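Purine nucleoside phosphorylase (Caulobacter vibrioides, PDB 1XFJ) probably acts as a purine nucleoside phosphorylase, cleaving inosine and methylthioadenosine with phosphate, and may also deaminate adenosine. Local coordinates at residues 54-59 and 68-73; 111-116 and 227-232; 132-137 and 180-185; 190-195 and 206-211. All coordinates share one frame; numbering follows the deposited sequence.

How the contacts relate
Contact 1 comes first in the chain and closes a short loop: eight residues after helix segment 54-59, the chain returns as 68-73, whose strand 70-72 is an outermost strand of a mixed sheet. Contact 2 then opens at 111-116 and closes 110 residues later at 227-232. Contacts 3 and 4 are nested inside that long loop, in series and without crossing. Contact 3 joins helices 134-139 and 176-185; contact 4 joins Phe192, which leads into strand 193-195, to helix 206-216. These three adjoin: Ala115 of contact 2 probably hydrogen-bonds Ala132 of contact 3, while Phe182 of contact 3 meets Phe209 of contact 4 edge to face. Contact 1 stands apart from them.

Contact 1: residues 54-59 and 68-73; sequences ENRARI and EDLNVC
Arg56 reaches out from its helix with the flat guanidinium laid against Leu70, NH1 coming near Val72 and NH2 lying beside Leu70. Leu70 CD2 sits over one face, 3.8 Å above the guanidinium plane but displaced to the rim, about equally far (3.9 Å) from Arg56 CZ and NH2. The aliphatic part of Arg56 is close too, since its CB lies 4.1 Å from the same Leu70 CD2. At the other nitrogen, Arg56 NH1 comes within 3.9 Å of Val72 CB, approaching at a slant. A single bend in the arginine chain at chi3 (53°) turns the end group across both residues.

Strand 70-72 is an outermost strand of a mixed five-stranded sheet. The backbone of Asp69 and Asn71 bonds to strand 106-111, while Leu70 and Val72 offer polar groups to the other side, and there the arginine works through water. Water 2 lies in the guanidinium plane, accepts from Arg56 NH2 at 3.1 Å and from Val72 N at 2.9 Å, and is also 3.0 Å from Leu70 O, to which it can donate. Water 1 donates to Val72 O at 2.8 Å and takes a weak bond from Arg56 NH1. The polar rim of a buried arginine is thereby matched to the strand edge without direct bonding. Arg43 lies close to Arg56 NE as a like charge, a proximity the two waters may help to ease. Ile59, Leu70 and Val72 all touch Leu254 of strand 253-259.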
loop_
_atom_site.group_PDB
_atom_site.type_symbol
_atom_site.label_atom_id
_atom_site.label_comp_id
_atom_site.label_asym_id
_atom_site.label_seq_id
_atom_site.Cartn_x
_atom_site.Cartn_y
_atom_site.Cartn_z
ATOM N N GLU A 54 -18.608 7.126 0.991
ATOM C CA GLU A 54 -19.143 6.808 -0.327
ATOM C C GLU A 54 -18.029 6.262 -1.209
ATOM O O GLU A 54 -18.238 5.322 -1.973
ATOM C CB GLU A 54 -19.764 8.054 -0.966
ATOM C CG GLU A 54 -20.077 7.944 -2.458
ATOM C CD GLU A 54 -21.157 6.929 -2.787
ATOM O OE1 GLU A 54 -21.929 6.557 -1.881
ATOM O OE2 GLU A 54 -21.249 6.515 -3.966
ATOM N N ASN A 55 -16.839 6.840 -1.097
ATOM C CA ASN A 55 -15.720 6.364 -1.900
ATOM C C ASN A 55 -15.376 4.933 -1.510
ATOM O O ASN A 55 -15.138 4.087 -2.372
ATOM C CB ASN A 55 -14.505 7.277 -1.729
ATOM C CG ASN A 55 -14.757 8.672 -2.260
ATOM O OD1 ASN A 55 -15.375 8.838 -3.311
ATOM N ND2 ASN A 55 -14.274 9.683 -1.544
ATOM N N ARG A 56 -15.357 4.664 -0.207
ATOM C CA ARG A 56 -15.059 3.324 0.284
ATOM C C ARG A 56 -16.109 2.333 -0.216
ATOM O O ARG A 56 -15.789 1.200 -0.567
ATOM C CB ARG A 56 -15.022 3.308 1.817
ATOM C CG ARG A 56 -13.764 3.909 2.421
ATOM C CD ARG A 56 -13.850 3.958 3.942
ATOM N NE ARG A 56 -14.174 2.652 4.508
ATOM C CZ ARG A 56 -13.324 1.897 5.196
ATOM N NH1 ARG A 56 -12.083 2.313 5.414
ATOM N NH2 ARG A 56 -13.716 0.720 5.663
ATOM N N ALA A 57 -17.366 2.767 -0.252
ATOM C CA ALA A 57 -18.448 1.902 -0.711
ATOM C C ALA A 57 -18.280 1.572 -2.191
ATOM O O ALA A 57 -18.535 0.445 -2.623
ATOM C CB ALA A 57 -19.789 2.575 -0.469
ATOM N N ARG A 58 -17.846 2.554 -2.973
ATOM C CA ARG A 58 -17.648 2.334 -4.400
ATOM C C ARG A 58 -16.583 1.276 -4.632
ATOM O O ARG A 58 -16.729 0.409 -5.498
ATOM C CB ARG A 58 -17.243 3.637 -5.085
ATOM C CG ARG A 58 -18.332 4.682 -5.009
ATOM C CD ARG A 58 -18.066 5.889 -5.883
ATOM N NE ARG A 58 -19.286 6.687 -5.965
ATOM C CZ ARG A 58 -19.555 7.574 -6.917
ATOM N NH1 ARG A 58 -18.686 7.805 -7.891
ATOM N NH2 ARG A 58 -20.714 8.211 -6.902
ATOM N N ILE A 59 -15.512 1.353 -3.853
ATOM C CA ILE A 59 -14.423 0.396 -3.971
ATOM C C ILE A 59 -14.905 -0.986 -3.546
ATOM O O ILE A 59 -14.611 -1.983 -4.208
ATOM C CB ILE A 59 -13.216 0.834 -3.117
ATOM C CG1 ILE A 59 -12.549 2.046 -3.770
ATOM C CG2 ILE A 59 -12.223 -0.314 -2.970
ATOM C CD1 ILE A 59 -11.419 2.647 -2.959
ATOM N N GLU A 68 -19.004 -3.290 4.661
ATOM C CA GLU A 68 -18.644 -4.164 5.775
ATOM C C GLU A 68 -17.474 -5.079 5.421
ATOM O O GLU A 68 -16.625 -5.368 6.264
ATOM C CB GLU A 68 -19.836 -5.030 6.194
ATOM C CG GLU A 68 -20.942 -4.287 6.921
ATOM C CD GLU A 68 -21.991 -5.226 7.492
ATOM O OE1 GLU A 68 -22.665 -5.921 6.703
ATOM O OE2 GLU A 68 -22.138 -5.273 8.731
ATOM N N ASP A 69 -17.434 -5.522 4.170
ATOM C CA ASP A 69 -16.387 -6.423 3.701
ATOM C C ASP A 69 -15.019 -5.759 3.556
ATOM O O ASP A 69 -14.030 -6.430 3.270
ATOM C CB ASP A 69 -16.796 -7.039 2.361
ATOM C CG ASP A 69 -18.144 -7.741 2.428
ATOM O OD1 ASP A 69 -18.325 -8.607 3.313
ATOM O OD2 ASP A 69 -19.019 -7.429 1.596
ATOM N N LEU A 70 -14.961 -4.446 3.753
ATOM C CA LEU A 70 -13.698 -3.732 3.629
ATOM C C LEU A 70 -13.002 -3.610 4.980
ATOM O O LEU A 70 -13.573 -3.104 5.946
ATOM C CB LEU A 70 -13.932 -2.345 3.025
ATOM C CG LEU A 70 -12.689 -1.560 2.595
ATOM C CD1 LEU A 70 -11.830 -2.400 1.655
ATOM C CD2 LEU A 70 -13.125 -0.272 1.907
ATOM N N ASN A 71 -11.763 -4.083 5.034
ATOM C CA ASN A 71 -10.973 -4.057 6.258
ATOM C C ASN A 71 -9.715 -3.208 6.065
ATOM O O ASN A 71 -8.785 -3.606 5.359
ATOM C CB ASN A 71 -10.577 -5.487 6.647
ATOM C CG ASN A 71 -11.781 -6.385 6.925
ATOM O OD1 ASN A 71 -12.176 -6.577 8.076
ATOM N ND2 ASN A 71 -12.368 -6.935 5.868
ATOM N N VAL A 72 -9.693 -2.037 6.693
ATOM C CA VAL A 72 -8.549 -1.137 6.600
ATOM C C VAL A 72 -8.193 -0.656 8.006
ATOM O O VAL A 72 -9.069 -0.305 8.791
ATOM C CB VAL A 72 -8.864 0.073 5.699
ATOM C CG1 VAL A 72 -7.633 0.959 5.563
ATOM C CG2 VAL A 72 -9.324 -0.412 4.328
ATOM N N CYS A 73 -6.903 -0.646 8.317
ATOM C CA CYS A 73 -6.431 -0.238 9.637
ATOM C C CYS A 73 -6.274 1.255 9.846
ATOM O O CYS A 73 -6.384 2.057 8.918
ATOM C CB CYS A 73 -5.056 -0.846 9.929
ATOM S SG CYS A 73 -4.953 -2.621 9.970
HETATM O O HOH W 1 -10.849 1.708 8.160
HETATM O O HOH W 2 -12.261 -1.107 7.754
#

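Contact 2: residues 111-116 and 227-232; sequences AADCAP and RDTRAE. With ACT (acetate ion), chain B.
Asp113 holds an unusual backbone conformation for a residue with a side chain, with a positive phi of 133°. The end of its carboxylate comes near Thr229, and the bond between them is the one direct polar link of the contact: Thr229 OG1 donates to Asp113 OD1 at 2.8 Å, arriving on the anti side of the oxygen and 17° out of the carboxylate plane. Thr229 OG1 lies between its own backbone N and carbonyl carbon (chi1 52°), which puts the hydroxyl, rather than the methyl, in front of the aspartate. Little else touches; Asp113 OD1 is 3.7 Å from Thr229 CB, and the buried surface is small.

The link joins the turn between strands 106-111 and 115-121 to the loop that follows strand 221-224. That loop is braced from within. Arg227 grips Glu232 side-on, NE to OE2 at 2.9 Å and NH2 to OE1 at 3.0 Å. OE2 lies in the guanidinium plane and OE1 is tilted from it. An acetate, probably from the crystallisation liquor, lies at the guanidinium edge, with its O 3.2 Å from Arg227 NH2. Asp228 OD1 takes weak bonds from Arg230 N and Ala231 N, consistent with the helical backbone angles of 229-231.

Asp113 OD2 also accepts from Arg240 N, and OD1 bonds Ser238 OG. A beta-mercaptoethanol about 4 Å from the Asp113 side chain, probably from the liquor too, may mark a pocket. With Thr229, Ser238 and Arg240 all bonded to one buried carboxylate, its rotation should be fixed, tying the turn to 229 and 238-240.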
loop_
_atom_site.group_PDB
_atom_site.type_symbol
_atom_site.label_atom_id
_atom_site.label_comp_id
_atom_site.label_asym_id
_atom_site.label_seq_id
_atom_site.Cartn_x
_atom_site.Cartn_y
_atom_site.Cartn_z
ATOM N N ALA A 111 -2.535 4.794 1.063
ATOM C CA ALA A 111 -1.270 5.469 0.816
ATOM C C ALA A 111 -1.411 6.649 -0.133
ATOM O O ALA A 111 -2.405 6.781 -0.853
ATOM C CB ALA A 111 -0.254 4.477 0.266
ATOM N N ALA A 112 -0.396 7.506 -0.116
ATOM C CA ALA A 112 -0.333 8.682 -0.969
ATOM C C ALA A 112 1.147 9.034 -1.053
ATOM O O ALA A 112 1.554 10.134 -0.692
ATOM C CB ALA A 112 -1.128 9.831 -0.355
ATOM N N ASP A 113 1.923 8.052 -1.517
ATOM C CA ASP A 113 3.379 8.109 -1.690
ATOM C C ASP A 113 4.015 6.846 -1.107
ATOM O O ASP A 113 4.919 6.273 -1.701
ATOM C CB ASP A 113 3.998 9.331 -1.009
ATOM C CG ASP A 113 3.991 10.563 -1.893
ATOM O OD1 ASP A 113 3.543 10.476 -3.058
ATOM O OD2 ASP A 113 4.444 11.626 -1.418
ATOM N N CYS A 114 3.546 6.415 0.059
ATOM C CA CYS A 114 4.096 5.210 0.659
ATOM C C CYS A 114 3.735 4.032 -0.230
ATOM O O CYS A 114 2.810 4.116 -1.034
ATOM C CB CYS A 114 3.568 5.033 2.083
ATOM S SG CYS A 114 4.267 6.287 3.184
ATOM N N ALA A 115 4.466 2.933 -0.090
ATOM C CA ALA A 115 4.244 1.774 -0.945
ATOM C C ALA A 115 3.250 0.732 -0.463
ATOM O O ALA A 115 3.442 0.111 0.585
ATOM C CB ALA A 115 5.580 1.100 -1.232
ATOM N N PRO A 116 2.159 0.531 -1.223
ATOM C CA PRO A 116 1.178 -0.475 -0.817
ATOM C C PRO A 116 1.675 -1.803 -1.384
ATOM O O PRO A 116 2.253 -1.837 -2.470
ATOM C CB PRO A 116 -0.102 0.004 -1.494
ATOM C CG PRO A 116 0.407 0.576 -2.780
ATOM C CD PRO A 116 1.657 1.339 -2.351
ATOM N N ARG A 227 4.399 2.935 -11.190
ATOM C CA ARG A 227 3.611 4.158 -11.315
ATOM C C ARG A 227 4.049 5.083 -10.178
ATOM O O ARG A 227 4.098 4.668 -9.018
ATOM C CB ARG A 227 2.109 3.851 -11.223
ATOM C CG ARG A 227 1.584 2.953 -12.350
ATOM C CD ARG A 227 1.781 3.602 -13.718
ATOM N NE ARG A 227 0.917 4.766 -13.903
ATOM C CZ ARG A 227 -0.362 4.705 -14.266
ATOM N NH1 ARG A 227 -0.939 3.532 -14.494
ATOM N NH2 ARG A 227 -1.069 5.820 -14.393
ATOM N N ASP A 228 4.377 6.329 -10.523
ATOM C CA ASP A 228 4.864 7.328 -9.564
ATOM C C ASP A 228 3.741 8.259 -9.100
ATOM O O ASP A 228 3.274 9.105 -9.859
ATOM C CB ASP A 228 5.970 8.154 -10.229
ATOM C CG ASP A 228 6.756 9.002 -9.247
ATOM O OD1 ASP A 228 6.202 9.403 -8.206
ATOM O OD2 ASP A 228 7.937 9.282 -9.535
ATOM N N THR A 229 3.329 8.113 -7.845
ATOM C CA THR A 229 2.251 8.929 -7.291
ATOM C C THR A 229 2.516 10.431 -7.357
ATOM O O THR A 229 1.629 11.214 -7.704
ATOM C CB THR A 229 1.983 8.553 -5.823
ATOM O OG1 THR A 229 3.216 8.582 -5.093
ATOM C CG2 THR A 229 1.373 7.162 -5.734
ATOM N N ARG A 230 3.736 10.832 -7.020
ATOM C CA ARG A 230 4.095 12.245 -7.024
ATOM C C ARG A 230 4.116 12.849 -8.420
ATOM O O ARG A 230 3.690 13.989 -8.621
ATOM C CB ARG A 230 5.464 12.433 -6.363
ATOM C CG ARG A 230 5.930 13.883 -6.254
ATOM C CD ARG A 230 6.711 14.320 -7.485
ATOM N NE ARG A 230 7.221 15.683 -7.359
ATOM C CZ ARG A 230 6.499 16.780 -7.567
ATOM N NH1 ARG A 230 5.222 16.684 -7.919
ATOM N NH2 ARG A 230 7.051 17.977 -7.420
ATOM N N ALA A 231 4.604 12.077 -9.381
ATOM C CA ALA A 231 4.717 12.544 -10.755
ATOM C C ALA A 231 3.417 12.565 -11.553
ATOM O O ALA A 231 3.233 13.434 -12.404
ATOM C CB ALA A 231 5.753 11.709 -11.490
ATOM N N GLU A 232 2.522 11.618 -11.289
ATOM C CA GLU A 232 1.266 11.539 -12.036
ATOM C C GLU A 232 0.054 12.069 -11.282
ATOM O O GLU A 232 -0.783 11.300 -10.813
ATOM C CB GLU A 232 1.006 10.093 -12.457
ATOM C CG GLU A 232 2.171 9.449 -13.192
ATOM C CD GLU A 232 1.836 8.060 -13.691
ATOM O OE1 GLU A 232 0.976 7.946 -14.587
ATOM O OE2 GLU A 232 2.429 7.087 -13.182
HETATM C C ACT B . -4.435 3.691 -15.173
HETATM O O ACT B . -3.785 4.629 -15.697
HETATM O OXT ACT B . -4.139 2.451 -15.110
HETATM C CH3 ACT B . -5.749 4.074 -14.524
#

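Contact 3: residues 132-137 and 180-185; sequences AGWRGA and HRFEAD
Trp134 meets both Arg181 and Phe182, and the two neighbours engage different parts of its indole. Polar and planar packing comes first. The six-membered end of the indole lies over one face of the Arg181 guanidinium, with Trp134 CH2 3.5 Å from Arg181 NH1; the two planes are 28° apart. The methylene Arg181 CD reaches Trp134 CZ3 at 3.7 Å, so the aliphatic arm joins in. A bend at chi3 (-62°) turns the arginine end group across the indole end.

Apolar contact follows at the neighbouring CE3 position, where Phe182 CE1 is 3.8 Å from Trp134 CE3. The same phenyl approaches the backbone, with CZ 3.7 Å from Trp134 O. Trp134 CG takes the crowded position between backbone N and carbonyl carbon (chi1 70°), a rotamer that the first residue of helix 134-139, right after the N-cap Gly133, can probably adopt more easily; the indole then leans out to helix 176-185. Phe178 meets the indole edge to face and stacks with Phe182, making an aromatic cluster between the two helices.

A second arginine also uses the tryptophan: Arg135 lays its guanidinium over Trp134 CH2, on the opposite side of the indole plane from Arg181. Its NH1 stays 5.8 Å from Arg181 NE, and the ring between may ease the nearness of these like charges. Between these segments packing probably carries the contact, as no direct hydrogen bond joins them.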
loop_
_atom_site.group_PDB
_atom_site.type_symbol
_atom_site.label_atom_id
_atom_site.label_comp_id
_atom_site.label_asym_id
_atom_site.label_seq_id
_atom_site.Cartn_x
_atom_site.Cartn_y
_atom_site.Cartn_z
ATOM N N ALA A 132 3.576 0.014 3.356
ATOM C CA ALA A 132 5.011 0.141 3.564
ATOM C C ALA A 132 5.610 1.505 3.260
ATOM O O ALA A 132 6.094 1.749 2.152
ATOM C CB ALA A 132 5.756 -0.927 2.761
ATOM N N GLY A 133 5.567 2.395 4.245
ATOM C CA GLY A 133 6.185 3.694 4.079
ATOM C C GLY A 133 7.653 3.424 4.358
ATOM O O GLY A 133 8.031 2.268 4.541
ATOM N N TRP A 134 8.494 4.451 4.411
ATOM C CA TRP A 134 9.905 4.190 4.667
ATOM C C TRP A 134 10.131 3.562 6.039
ATOM O O TRP A 134 10.964 2.672 6.186
ATOM C CB TRP A 134 10.747 5.473 4.529
ATOM C CG TRP A 134 10.534 6.508 5.599
ATOM C CD1 TRP A 134 9.723 7.607 5.531
ATOM C CD2 TRP A 134 11.151 6.544 6.891
ATOM N NE1 TRP A 134 9.800 8.326 6.704
ATOM C CE2 TRP A 134 10.668 7.693 7.555
ATOM C CE3 TRP A 134 12.067 5.713 7.555
ATOM C CZ2 TRP A 134 11.071 8.036 8.851
ATOM C CZ3 TRP A 134 12.466 6.052 8.843
ATOM C CH2 TRP A 134 11.966 7.207 9.477
ATOM N N ARG A 135 9.375 4.010 7.038
ATOM C CA ARG A 135 9.529 3.488 8.392
ATOM C C ARG A 135 9.119 2.024 8.493
ATOM O O ARG A 135 9.878 1.198 9.001
ATOM C CB ARG A 135 8.719 4.330 9.384
ATOM C CG ARG A 135 9.008 4.013 10.853
ATOM C CD ARG A 135 8.185 4.898 11.791
ATOM N NE ARG A 135 8.549 6.312 11.691
ATOM C CZ ARG A 135 9.636 6.853 12.234
ATOM N NH1 ARG A 135 10.486 6.106 12.930
ATOM N NH2 ARG A 135 9.874 8.150 12.079
ATOM N N GLY A 136 7.921 1.706 8.010
ATOM C CA GLY A 136 7.455 0.331 8.058
ATOM C C GLY A 136 8.375 -0.591 7.281
ATOM O O GLY A 136 8.719 -1.681 7.740
ATOM N N ALA A 137 8.783 -0.155 6.094
ATOM C CA ALA A 137 9.672 -0.962 5.267
ATOM C C ALA A 137 10.986 -1.233 5.993
ATOM O O ALA A 137 11.472 -2.366 6.023
ATOM C CB ALA A 137 9.943 -0.254 3.949
ATOM N N HIS A 180 21.710 8.054 6.305
ATOM C CA HIS A 180 22.495 7.411 7.344
ATOM C C HIS A 180 21.685 6.430 8.181
ATOM O O HIS A 180 22.205 5.396 8.597
ATOM C CB HIS A 180 23.150 8.484 8.213
ATOM C CG HIS A 180 24.119 9.344 7.460
ATOM N ND1 HIS A 180 24.473 10.610 7.874
ATOM C CD2 HIS A 180 24.797 9.122 6.309
ATOM C CE1 HIS A 180 25.323 11.133 7.009
ATOM N NE2 HIS A 180 25.537 10.251 6.049
ATOM N N ARG A 181 20.412 6.735 8.413
ATOM C CA ARG A 181 19.566 5.836 9.193
ATOM C C ARG A 181 19.475 4.489 8.481
ATOM O O ARG A 181 19.629 3.437 9.100
ATOM C CB ARG A 181 18.160 6.422 9.359
ATOM C CG ARG A 181 17.237 5.549 10.200
ATOM C CD ARG A 181 15.829 6.123 10.294
ATOM N NE ARG A 181 15.806 7.436 10.933
ATOM C CZ ARG A 181 15.502 8.569 10.306
ATOM N NH1 ARG A 181 15.192 8.557 9.015
ATOM N NH2 ARG A 181 15.507 9.716 10.972
ATOM N N PHE A 182 19.222 4.524 7.176
ATOM C CA PHE A 182 19.120 3.292 6.398
ATOM C C PHE A 182 20.451 2.559 6.287
ATOM O O PHE A 182 20.505 1.337 6.431
ATOM C CB PHE A 182 18.586 3.579 4.991
ATOM C CG PHE A 182 17.088 3.577 4.906
ATOM C CD1 PHE A 182 16.346 4.636 5.416
ATOM C CD2 PHE A 182 16.418 2.485 4.364
ATOM C CE1 PHE A 182 14.953 4.610 5.399
ATOM C CE2 PHE A 182 15.022 2.447 4.340
ATOM C CZ PHE A 182 14.289 3.511 4.860
ATOM N N GLU A 183 21.524 3.296 6.024
ATOM C CA GLU A 183 22.833 2.669 5.891
ATOM C C GLU A 183 23.270 1.992 7.182
ATOM O O GLU A 183 23.902 0.935 7.156
ATOM C CB GLU A 183 23.883 3.698 5.473
ATOM C CG GLU A 183 23.650 4.288 4.091
ATOM C CD GLU A 183 24.832 5.098 3.595
ATOM O OE1 GLU A 183 25.391 5.881 4.390
ATOM O OE2 GLU A 183 25.195 4.959 2.409
ATOM N N ALA A 184 22.921 2.601 8.308
ATOM C CA ALA A 184 23.286 2.065 9.611
ATOM C C ALA A 184 22.373 0.936 10.079
ATOM O O ALA A 184 22.848 -0.101 10.544
ATOM C CB ALA A 184 23.293 3.190 10.647
ATOM N N ASP A 185 21.064 1.133 9.953
ATOM C CA ASP A 185 20.095 0.137 10.405
ATOM C C ASP A 185 19.842 -1.034 9.465
ATOM O O ASP A 185 19.473 -2.119 9.915
ATOM C CB ASP A 185 18.761 0.811 10.728
ATOM C CG ASP A 185 18.875 1.811 11.858
ATOM O OD1 ASP A 185 19.954 1.885 12.480
ATOM O OD2 ASP A 185 17.884 2.520 12.127
#

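Contact 4: residues 190-195 and 206-211; sequences GRFFKP and LPAFVL
Phe192 is sandwiched over the centre of its ring, with helix backbone on one face and its own chain neighbour on the other. On the helix side, Phe209 CA points at the ring as a CH-pi contact, 4.0 Å from the centroid and 2° off the normal. At the ring's CD1 corner, Ala208 CB packs at 3.6 Å from Phe192 CD1, and Ala208 O lies 3.5 Å from Phe192 CE1. The phenyl of Phe209 forms an offset edge-to-face stack, its edge toward the Phe192 face: the planes are 80° apart, the centroids are 5.8 Å apart, and Phe209 CD1 is 3.7 Å from Phe192 CD2. With CG anti to the backbone N (chi1 -180°), Phe209 projects its ring outward from the helix and brings CD1 against Phe192.

Phe192 leads into strand 193-195, which forms a beta hairpin with strand 201-204 in a three-stranded antiparallel sheet; the contact joins it to the first turns of helix 206-216, which follows the hairpin directly. The opposite face of Phe192 carries Arg191 CG, 3.9 Å above the plane, and the guanidinium of Arg191 curls back so that Phe192 CZ faces it.

Farther out, a salt bridge from Arg191 NH2 to Asp212 spans to the same helix. Asp205 hydrogen-bonds Ala208 N through OD1 and pairs with the backbone of Phe192, positioning both sides. The Phe209 side chain also packs on Cys186 and Ser189.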
loop_
_atom_site.group_PDB
_atom_site.type_symbol
_atom_site.label_atom_id
_atom_site.label_comp_id
_atom_site.label_asym_id
_atom_site.label_seq_id
_atom_site.Cartn_x
_atom_site.Cartn_y
_atom_site.Cartn_z
ATOM N N GLY A 190 22.315 1.119 1.139
ATOM C CA GLY A 190 22.832 2.326 0.520
ATOM C C GLY A 190 22.733 2.294 -0.993
ATOM O O GLY A 190 22.815 3.335 -1.647
ATOM N N ARG A 191 22.553 1.099 -1.550
ATOM C CA ARG A 191 22.452 0.936 -2.997
ATOM C C ARG A 191 21.112 1.427 -3.548
ATOM O O ARG A 191 20.933 1.540 -4.767
ATOM C CB ARG A 191 22.671 -0.534 -3.380
ATOM C CG ARG A 191 21.616 -1.515 -2.874
ATOM C CD ARG A 191 21.964 -2.926 -3.348
ATOM N NE ARG A 191 20.909 -3.911 -3.112
ATOM C CZ ARG A 191 20.614 -4.441 -1.928
ATOM N NH1 ARG A 191 21.292 -4.086 -0.844
ATOM N NH2 ARG A 191 19.641 -5.338 -1.830
ATOM N N PHE A 192 20.177 1.726 -2.651
ATOM C CA PHE A 192 18.861 2.209 -3.056
ATOM C C PHE A 192 18.787 3.730 -2.994
ATOM O O PHE A 192 17.705 4.319 -3.068
ATOM C CB PHE A 192 17.784 1.585 -2.169
ATOM C CG PHE A 192 17.707 0.092 -2.290
ATOM C CD1 PHE A 192 17.322 -0.499 -3.489
ATOM C CD2 PHE A 192 18.058 -0.726 -1.222
ATOM C CE1 PHE A 192 17.288 -1.881 -3.623
ATOM C CE2 PHE A 192 18.027 -2.112 -1.347
ATOM C CZ PHE A 192 17.642 -2.689 -2.548
ATOM N N PHE A 193 19.949 4.360 -2.861
ATOM C CA PHE A 193 20.035 5.814 -2.811
ATOM C C PHE A 193 20.785 6.298 -4.043
ATOM O O PHE A 193 21.771 5.690 -4.460
ATOM C CB PHE A 193 20.747 6.257 -1.533
ATOM C CG PHE A 193 19.922 6.073 -0.294
ATOM C CD1 PHE A 193 19.103 7.099 0.171
ATOM C CD2 PHE A 193 19.943 4.867 0.399
ATOM C CE1 PHE A 193 18.316 6.926 1.310
ATOM C CE2 PHE A 193 19.159 4.683 1.538
ATOM C CZ PHE A 193 18.345 5.713 1.996
ATOM N N LYS A 194 20.301 7.387 -4.628
ATOM C CA LYS A 194 20.901 7.941 -5.833
ATOM C C LYS A 194 21.298 9.397 -5.616
ATOM O O LYS A 194 20.814 10.050 -4.694
ATOM C CB LYS A 194 19.895 7.835 -6.981
ATOM C CG LYS A 194 19.330 6.431 -7.167
ATOM C CD LYS A 194 18.027 6.434 -7.958
ATOM C CE LYS A 194 18.209 6.972 -9.368
ATOM N NZ LYS A 194 16.925 6.952 -10.129
ATOM N N PRO A 195 22.192 9.928 -6.465
ATOM C CA PRO A 195 22.623 11.321 -6.324
ATOM C C PRO A 195 21.420 12.262 -6.301
ATOM O O PRO A 195 20.497 12.115 -7.103
ATOM C CB PRO A 195 23.505 11.527 -7.551
ATOM C CG PRO A 195 24.119 10.170 -7.734
ATOM C CD PRO A 195 22.920 9.265 -7.560
ATOM N N LEU A 206 12.279 3.821 -3.026
ATOM C CA LEU A 206 11.405 3.065 -2.137
ATOM C C LEU A 206 10.922 1.740 -2.724
ATOM O O LEU A 206 11.067 0.692 -2.095
ATOM C CB LEU A 206 10.199 3.925 -1.738
ATOM C CG LEU A 206 9.203 3.289 -0.766
ATOM C CD1 LEU A 206 9.877 2.990 0.560
ATOM C CD2 LEU A 206 8.034 4.239 -0.562
ATOM N N PRO A 207 10.336 1.761 -3.933
ATOM C CA PRO A 207 9.874 0.484 -4.484
ATOM C C PRO A 207 10.978 -0.568 -4.577
ATOM O O PRO A 207 10.746 -1.742 -4.301
ATOM C CB PRO A 207 9.295 0.879 -5.846
ATOM C CG PRO A 207 10.048 2.128 -6.199
ATOM C CD PRO A 207 10.102 2.860 -4.883
ATOM N N ALA A 208 12.183 -0.155 -4.951
ATOM C CA ALA A 208 13.274 -1.114 -5.055
ATOM C C ALA A 208 13.620 -1.658 -3.672
ATOM O O ALA A 208 13.930 -2.842 -3.520
ATOM C CB ALA A 208 14.494 -0.463 -5.700
ATOM N N PHE A 209 13.559 -0.800 -2.659
ATOM C CA PHE A 209 13.867 -1.245 -1.307
ATOM C C PHE A 209 12.805 -2.231 -0.831
ATOM O O PHE A 209 13.119 -3.237 -0.200
ATOM C CB PHE A 209 13.919 -0.069 -0.335
ATOM C CG PHE A 209 14.236 -0.479 1.074
ATOM C CD1 PHE A 209 15.510 -0.929 1.408
ATOM C CD2 PHE A 209 13.252 -0.464 2.057
ATOM C CE1 PHE A 209 15.800 -1.362 2.702
ATOM C CE2 PHE A 209 13.531 -0.896 3.354
ATOM C CZ PHE A 209 14.806 -1.346 3.676
ATOM N N VAL A 210 11.545 -1.934 -1.131
ATOM C CA VAL A 210 10.450 -2.812 -0.736
ATOM C C VAL A 210 10.552 -4.159 -1.458
ATOM O O VAL A 210 10.249 -5.202 -0.876
ATOM C CB VAL A 210 9.088 -2.159 -1.040
ATOM C CG1 VAL A 210 7.957 -3.122 -0.718
ATOM C CG2 VAL A 210 8.941 -0.884 -0.216
ATOM N N LEU A 211 10.975 -4.138 -2.720
ATOM C CA LEU A 211 11.130 -5.384 -3.470
ATOM C C LEU A 211 12.234 -6.208 -2.813
ATOM O O LEU A 211 12.164 -7.438 -2.774
ATOM C CB LEU A 211 11.476 -5.100 -4.936
ATOM C CG LEU A 211 10.303 -4.631 -5.810
ATOM C CD1 LEU A 211 10.821 -4.149 -7.158
ATOM C CD2 LEU A 211 9.306 -5.772 -5.992
#